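Local coordinates for sulfotransferase (Mycobacterium tuberculosis, PDB 2ZQ5), which probably transfers a sulfuryl group from the donor PAPS to an acceptor molecule, as other members of the sulfotransferase family do, at residues L74-S77 / A78-Y82; T260-A263 / S264-L268; L372-E375 / M376-R380. All coordinates share one frame; numbering follows the deposited sequence.

Contact 1: L74-S77 / A78-Y82; sequences LSQS and AWKQY
Ser77 and Gln81 join hands along the last turns of helix 55-81, a long alpha helix of this sulfotransferase that packs against helix 206-219. Among the polar side chains the firm link is Gln81 NE2 to Ser77 OG, a hydrogen bond of 2.9 Å whose acceptor lies in the amide plane. Ser77 places OG for it by turning the hydroxyl away from its own backbone N (chi1 -178°). Lys80 runs out extended beside Gln76, their side chains touching at CE and NE2, and its NZ goes on to a salt bridge with Asp28.

The backbone keeps the i to i+4 pattern: Ala78 N and Trp79 N bond to Leu74 O and Ser75 O, each at 2.9 Å. Lys80 N has just weak bonds, to Gln76 O and Ser77 O, before Gln81 N returns to Ser77 O at 3.0 Å. Tyr82 is where the chain leaves helical geometry.

The indole of Trp79 supplies the aromatic contacts. Ser75 CB makes a CH-pi contact over the six-membered ring, 4.1 Å from its centroid, and Ser75 O also sits above the plane. Ser75 OG turns to Asn215 and Gln180, while Arg214 makes a cation-pi contact with the indole. Gln76 bends at chi2 and reaches the ring at its edge: OE1 lies in the ring plane, 3.7 Å from Trp79 CE3, with the amide turned 74° to the indole.

Contact 2: T260-A263 / S264-L268; sequences TIMA and SMCSL
Met265 N donates to Ile261 O in a short hydrogen bond of 2.8 Å, with an N-H...O angle of 157°. The donor comes almost end-on to the carbonyl, and Ile261 holds the N-cap position, so this is the bond that closes the first turn. The next two follow in step, Cys266 N to Met262 O at 3.0 Å and Ser267 N to Ala263 O at 2.9 Å. A water ties the start of the turn to the residues before it: it accepts from Ser264 N at 2.8 Å and donates to Thr260 O. Ser264 N is thereby given a partner at the beginning of the helix, and the loop carbonyl of Thr260 is joined to the same turn.

This is the N-terminal end of helix 262-272, which follows the parallel strand 250-255 in the P-loop-like alpha/beta fold of the sulfotransferases. Its buried side packs on helix 282-304, where Met262 meets Ala289 and Met290, Met265 meets Trp293, and Cys266 meets Ile285.

Between neighbouring turns the packing is largely a matter of sulfur. Met265 lays its thioether against the Ile261 side chain, SD lying 3.9 Å from Ile261 CG1 and about as far from CD1. Met262 CG stands opposite its backbone N (chi1 -178°), and the chain then folds at chi2 and chi3, bringing SD alongside Cys266 SG at 3.9 Å.

Contact 3: L372-E375 / M376-R380; sequences LTVE and MVKER
Met376 meets Thr373 first through its backbone: its N donates to Thr373 OG1 at 3.0 Å, with an N-H...O angle of 155°. Thr373 sets that oxygen in place by carrying it between its own N and carbonyl carbon (chi1 64°), from where it can reach forward to the turn that follows. The Met376 side chain crosses the threonine at about a right angle, CG against OG1, and then bends at chi3. That bend carries CE to Leu372 CD2, 3.9 Å away, so one methionine touches both residues that precede the helix.

Val377 closes the first turn with a bond from its N to Thr373 O at 3.2 Å. Its CG2 lies 3.4 Å from that carbonyl oxygen and is in looser contact with Leu372 CD1. Both Leu372 and Val377 are buried and lie against Met290 of helix 282-304.

Lys378 N gives a nearly straight bond, 168° at Val374 O, with a length of 3.0 Å. Its aliphatic chain then travels obliquely past Val374, CE reaching 4.0 Å from CG2. The ammonium group is near the Glu375 carboxylate without touching it: NZ stands 5.0 Å from OE2, so any attraction would act at a distance.

Glu379 continues the series, its N bonding to Glu375 O, and its CB lies on the same oxygen. Arg380 follows by donating its backbone N to Met376 O, within the second segment, and its side chain runs toward helix 282-304, where it touches Met290 and Ser294. The whole is a threonine N-cap: a hydroxyl from the residue just before helix 374-380 accepts an N-H of the opening turn, and beside it Leu372, just ahead of the cap, and Val377 in the first turn form a loose hydrophobic staple.

Contacts 2 and 3 belong together. Their centres are 13 Å apart, and they touch where Met262 CG meets Leu372 CD1 at 3.6 Å and Met262 CB meets Val377 CG1 at 4.2 Å. Met290 of helix 282-304 is shared by both, so two helix beginnings far apart in sequence converge on one helix. Contact 1, at the end of helix 55-81, lies on the opposite side of the chain's centre, about 26 Å from contact 2 and about 34 Å from contact 3 by nearest atoms. The three follow one another along the chain, contact 2 coming just after strand 250-255 of the parallel sheet. All three are helix-end packing, with no established role in catalysis.

Contact 1: L74-S77 / A78-Y82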
loop_
_atom_site.group_PDB
_atom_site.type_symbol
_atom_site.label_atom_id
_atom_site.label_comp_id
_atom_site.label_asym_id
_atom_site.label_seq_id
_atom_site.Cartn_x
_atom_site.Cartn_y
_atom_site.Cartn_z
ATOM N N LEU A 74 -10.002 6.584 -13.730
ATOM C CA LEU A 74 -10.401 7.767 -12.973
ATOM C C LEU A 74 -9.260 8.773 -12.863
ATOM O O LEU A 74 -9.479 9.976 -12.993
ATOM C CB LEU A 74 -10.889 7.378 -11.573
ATOM C CG LEU A 74 -12.202 6.583 -11.516
ATOM C CD1 LEU A 74 -12.463 6.117 -10.090
ATOM C CD2 LEU A 74 -13.355 7.443 -12.016
ATOM N N SER A 75 -8.045 8.289 -12.626
ATOM C CA SER A 75 -6.895 9.186 -12.527
ATOM C C SER A 75 -6.607 9.852 -13.870
ATOM O O SER A 75 -6.348 11.054 -13.929
ATOM C CB SER A 75 -5.648 8.427 -12.056
ATOM O OG SER A 75 -5.664 8.234 -10.652
ATOM N N GLN A 76 -6.650 9.073 -14.947
ATOM C CA GLN A 76 -6.390 9.608 -16.282
ATOM C C GLN A 76 -7.370 10.737 -16.594
ATOM O O GLN A 76 -6.983 11.792 -17.105
ATOM C CB GLN A 76 -6.515 8.500 -17.330
ATOM C CG GLN A 76 -6.134 8.931 -18.740
ATOM C CD GLN A 76 -4.744 9.532 -18.805
ATOM O OE1 GLN A 76 -3.778 8.942 -18.323
ATOM N NE2 GLN A 76 -4.637 10.716 -19.402
ATOM N N SER A 77 -8.641 10.512 -16.279
ATOM C CA SER A 77 -9.668 11.518 -16.516
ATOM C C SER A 77 -9.460 12.730 -15.613
ATOM O O SER A 77 -9.631 13.873 -16.042
ATOM C CB SER A 77 -11.057 10.923 -16.271
ATOM O OG SER A 77 -12.071 11.877 -16.551
ATOM N N ALA A 78 -9.089 12.485 -14.360
ATOM C CA ALA A 78 -8.863 13.571 -13.418
ATOM C C ALA A 78 -7.732 14.485 -13.885
ATOM O O ALA A 78 -7.818 15.706 -13.743
ATOM C CB ALA A 78 -8.548 13.012 -12.033
ATOM N N TRP A 79 -6.672 13.899 -14.436
ATOM C CA TRP A 79 -5.549 14.696 -14.917
ATOM C C TRP A 79 -5.972 15.614 -16.059
ATOM O O TRP A 79 -5.448 16.719 -16.198
ATOM C CB TRP A 79 -4.386 13.795 -15.359
ATOM C CG TRP A 79 -3.710 13.089 -14.212
ATOM C CD1 TRP A 79 -3.434 13.611 -12.980
ATOM C CD2 TRP A 79 -3.215 11.744 -14.200
ATOM N NE1 TRP A 79 -2.799 12.671 -12.198
ATOM C CE2 TRP A 79 -2.653 11.517 -12.922
ATOM C CE3 TRP A 79 -3.192 10.708 -15.143
ATOM C CZ2 TRP A 79 -2.075 10.294 -12.562
ATOM C CZ3 TRP A 79 -2.616 9.492 -14.785
ATOM C CH2 TRP A 79 -2.065 9.297 -13.504
ATOM N N LYS A 80 -6.918 15.154 -16.873
ATOM C CA LYS A 80 -7.421 15.952 -17.989
ATOM C C LYS A 80 -8.284 17.084 -17.451
ATOM O O LYS A 80 -8.283 18.196 -17.981
ATOM C CB LYS A 80 -8.276 15.101 -18.920
ATOM C CG LYS A 80 -7.534 14.061 -19.716
ATOM C CD LYS A 80 -8.530 13.313 -20.579
ATOM C CE LYS A 80 -7.878 12.239 -21.415
ATOM N NZ LYS A 80 -8.920 11.486 -22.163
ATOM N N GLN A 81 -9.033 16.781 -16.397
ATOM C CA GLN A 81 -9.916 17.756 -15.771
ATOM C C GLN A 81 -9.134 18.825 -15.022
ATOM O O GLN A 81 -9.571 19.972 -14.926
ATOM C CB GLN A 81 -10.852 17.055 -14.786
ATOM C CG GLN A 81 -11.854 16.110 -15.418
ATOM C CD GLN A 81 -12.592 15.294 -14.376
ATOM O OE1 GLN A 81 -13.082 15.831 -13.385
ATOM N NE2 GLN A 81 -12.678 13.987 -14.598
ATOM N N TYR A 82 -7.980 18.436 -14.490
ATOM C CA TYR A 82 -7.142 19.345 -13.716
ATOM C C TYR A 82 -5.699 19.331 -14.197
ATOM O O TYR A 82 -4.806 18.876 -13.486
ATOM C CB TYR A 82 -7.192 18.946 -12.241
ATOM C CG TYR A 82 -8.584 18.996 -11.662
ATOM C CD1 TYR A 82 -9.129 20.197 -11.217
ATOM C CD2 TYR A 82 -9.378 17.849 -11.602
ATOM C CE1 TYR A 82 -10.427 20.260 -10.723
ATOM C CE2 TYR A 82 -10.680 17.901 -11.112
ATOM C CZ TYR A 82 -11.197 19.110 -10.675
ATOM O OH TYR A 82 -12.484 19.172 -10.193
#

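Contact 2: T260-A263 / S264-L268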
loop_
_atom_site.group_PDB
_atom_site.type_symbol
_atom_site.label_atom_id
_atom_site.label_comp_id
_atom_site.label_asym_id
_atom_site.label_seq_id
_atom_site.Cartn_x
_atom_site.Cartn_y
_atom_site.Cartn_z
ATOM N N THR A 260 9.019 -12.615 15.988
ATOM C CA THR A 260 7.937 -12.334 16.929
ATOM C C THR A 260 6.634 -11.923 16.249
ATOM O O THR A 260 5.615 -11.759 16.917
ATOM C CB THR A 260 8.317 -11.224 17.943
ATOM O OG1 THR A 260 8.455 -9.970 17.265
ATOM C CG2 THR A 260 9.621 -11.566 18.641
ATOM N N ILE A 261 6.660 -11.759 14.928
ATOM C CA ILE A 261 5.455 -11.364 14.200
ATOM C C ILE A 261 5.112 -12.221 12.979
ATOM O O ILE A 261 4.013 -12.103 12.435
ATOM C CB ILE A 261 5.527 -9.883 13.731
ATOM C CG1 ILE A 261 6.789 -9.653 12.890
ATOM C CG2 ILE A 261 5.497 -8.949 14.934
ATOM C CD1 ILE A 261 6.830 -8.290 12.217
ATOM N N MET A 262 6.032 -13.081 12.549
ATOM C CA MET A 262 5.789 -13.915 11.370
ATOM C C MET A 262 4.494 -14.725 11.460
ATOM O O MET A 262 3.727 -14.779 10.497
ATOM C CB MET A 262 6.980 -14.848 11.118
ATOM C CG MET A 262 6.848 -15.731 9.868
ATOM S SD MET A 262 6.466 -14.865 8.304
ATOM C CE MET A 262 8.018 -14.077 7.953
ATOM N N ALA A 263 4.233 -15.351 12.604
ATOM C CA ALA A 263 3.002 -16.130 12.732
ATOM C C ALA A 263 1.780 -15.229 12.569
ATOM O O ALA A 263 0.824 -15.585 11.880
ATOM C CB ALA A 263 2.958 -16.839 14.083
ATOM N N SER A 264 1.826 -14.056 13.197
ATOM C CA SER A 264 0.728 -13.096 13.130
ATOM C C SER A 264 0.513 -12.627 11.694
ATOM O O SER A 264 -0.623 -12.475 11.242
ATOM C CB SER A 264 1.032 -11.895 14.028
ATOM O OG SER A 264 -0.010 -10.934 13.973
ATOM N N MET A 265 1.612 -12.401 10.981
ATOM C CA MET A 265 1.549 -11.961 9.593
ATOM C C MET A 265 0.862 -13.016 8.735
ATOM O O MET A 265 0.014 -12.699 7.897
ATOM C CB MET A 265 2.961 -11.703 9.063
ATOM C CG MET A 265 3.674 -10.547 9.747
ATOM S SD MET A 265 5.439 -10.516 9.389
ATOM C CE MET A 265 5.412 -10.286 7.630
ATOM N N CYS A 266 1.228 -14.275 8.950
ATOM C CA CYS A 266 0.642 -15.371 8.192
ATOM C C CYS A 266 -0.828 -15.576 8.542
ATOM O O CYS A 266 -1.646 -15.855 7.668
ATOM C CB CYS A 266 1.425 -16.661 8.444
ATOM S SG CYS A 266 3.102 -16.657 7.755
ATOM N N SER A 267 -1.156 -15.433 9.824
ATOM C CA SER A 267 -2.528 -15.594 10.283
ATOM C C SER A 267 -3.417 -14.522 9.658
ATOM O O SER A 267 -4.557 -14.793 9.281
ATOM C CB SER A 267 -2.585 -15.503 11.808
ATOM O OG SER A 267 -3.905 -15.697 12.285
ATOM N N LEU A 268 -2.894 -13.304 9.542
ATOM C CA LEU A 268 -3.663 -12.220 8.938
ATOM C C LEU A 268 -3.962 -12.557 7.479
ATOM O O LEU A 268 -5.091 -12.406 7.013
ATOM C CB LEU A 268 -2.886 -10.902 9.010
ATOM C CG LEU A 268 -3.487 -9.721 8.240
ATOM C CD1 LEU A 268 -4.880 -9.416 8.760
ATOM C CD2 LEU A 268 -2.588 -8.505 8.382
HETATM O O HOH W 1 3.571 -13.732 15.385
#

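Contact 3: L372-E375 / M376-R380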
loop_
_atom_site.group_PDB
_atom_site.type_symbol
_atom_site.label_atom_id
_atom_site.label_comp_id
_atom_site.label_asym_id
_atom_site.label_seq_id
_atom_site.Cartn_x
_atom_site.Cartn_y
_atom_site.Cartn_z
ATOM N N LEU A 372 6.741 -23.367 9.967
ATOM C CA LEU A 372 7.956 -22.685 10.373
ATOM C C LEU A 372 8.345 -22.923 11.821
ATOM O O LEU A 372 7.525 -23.315 12.649
ATOM C CB LEU A 372 7.788 -21.176 10.171
ATOM C CG LEU A 372 7.343 -20.694 8.789
ATOM C CD1 LEU A 372 7.059 -19.199 8.845
ATOM C CD2 LEU A 372 8.418 -21.000 7.761
ATOM N N THR A 373 9.619 -22.683 12.108
ATOM C CA THR A 373 10.138 -22.787 13.461
ATOM C C THR A 373 10.727 -21.414 13.746
ATOM O O THR A 373 11.049 -20.662 12.820
ATOM C CB THR A 373 11.273 -23.828 13.603
ATOM O OG1 THR A 373 12.405 -23.412 12.830
ATOM C CG2 THR A 373 10.808 -25.196 13.146
ATOM N N VAL A 374 10.876 -21.078 15.020
ATOM C CA VAL A 374 11.442 -19.789 15.372
ATOM C C VAL A 374 12.874 -19.702 14.841
ATOM O O VAL A 374 13.332 -18.629 14.441
ATOM C CB VAL A 374 11.415 -19.569 16.906
ATOM C CG1 VAL A 374 12.300 -20.587 17.607
ATOM C CG2 VAL A 374 11.854 -18.151 17.238
ATOM N N GLU A 375 13.571 -20.838 14.823
ATOM C CA GLU A 375 14.943 -20.881 14.327
ATOM C C GLU A 375 14.994 -20.507 12.847
ATOM O O GLU A 375 15.883 -19.771 12.415
ATOM C CB GLU A 375 15.549 -22.279 14.503
ATOM C CG GLU A 375 15.838 -22.713 15.939
ATOM C CD GLU A 375 14.590 -23.073 16.722
ATOM O OE1 GLU A 375 13.601 -23.516 16.104
ATOM O OE2 GLU A 375 14.605 -22.929 17.966
ATOM N N MET A 376 14.043 -21.017 12.070
ATOM C CA MET A 376 13.994 -20.722 10.644
ATOM C C MET A 376 13.815 -19.233 10.398
ATOM O O MET A 376 14.460 -18.661 9.523
ATOM C CB MET A 376 12.848 -21.482 9.969
ATOM C CG MET A 376 13.092 -22.970 9.807
ATOM S SD MET A 376 11.610 -23.846 9.283
ATOM C CE MET A 376 11.535 -23.385 7.546
ATOM N N VAL A 377 12.943 -18.601 11.174
ATOM C CA VAL A 377 12.699 -17.178 10.986
ATOM C C VAL A 377 13.912 -16.338 11.386
ATOM O O VAL A 377 14.296 -15.417 10.667
ATOM C CB VAL A 377 11.457 -16.715 11.770
ATOM C CG1 VAL A 377 11.128 -15.269 11.419
ATOM C CG2 VAL A 377 10.273 -17.606 11.434
ATOM N N LYS A 378 14.528 -16.657 12.522
ATOM C CA LYS A 378 15.699 -15.901 12.957
ATOM C C LYS A 378 16.833 -16.037 11.946
ATOM O O LYS A 378 17.591 -15.093 11.720
ATOM C CB LYS A 378 16.170 -16.369 14.336
ATOM C CG LYS A 378 15.249 -15.937 15.469
ATOM C CD LYS A 378 15.801 -16.335 16.835
ATOM C CE LYS A 378 15.825 -17.845 17.009
ATOM N NZ LYS A 378 16.313 -18.245 18.361
ATOM N N GLU A 379 16.939 -17.216 11.338
ATOM C CA GLU A 379 17.969 -17.478 10.336
ATOM C C GLU A 379 17.721 -16.682 9.048
ATOM O O GLU A 379 18.615 -15.994 8.556
ATOM C CB GLU A 379 18.006 -18.979 10.018
ATOM C CG GLU A 379 18.777 -19.356 8.753
ATOM C CD GLU A 379 20.283 -19.383 8.938
ATOM O OE1 GLU A 379 20.785 -18.937 9.992
ATOM O OE2 GLU A 379 20.976 -19.855 8.012
ATOM N N ARG A 380 16.506 -16.775 8.513
ATOM C CA ARG A 380 16.160 -16.081 7.275
ATOM C C ARG A 380 16.268 -14.565 7.418
ATOM O O ARG A 380 16.642 -13.869 6.475
ATOM C CB ARG A 380 14.735 -16.460 6.845
ATOM C CG ARG A 380 14.364 -16.029 5.424
ATOM C CD ARG A 380 15.246 -16.730 4.396
ATOM N NE ARG A 380 14.842 -16.477 3.017
ATOM C CZ ARG A 380 13.822 -17.075 2.406
ATOM N NH1 ARG A 380 13.090 -17.974 3.050
ATOM N NH2 ARG A 380 13.540 -16.777 1.146
#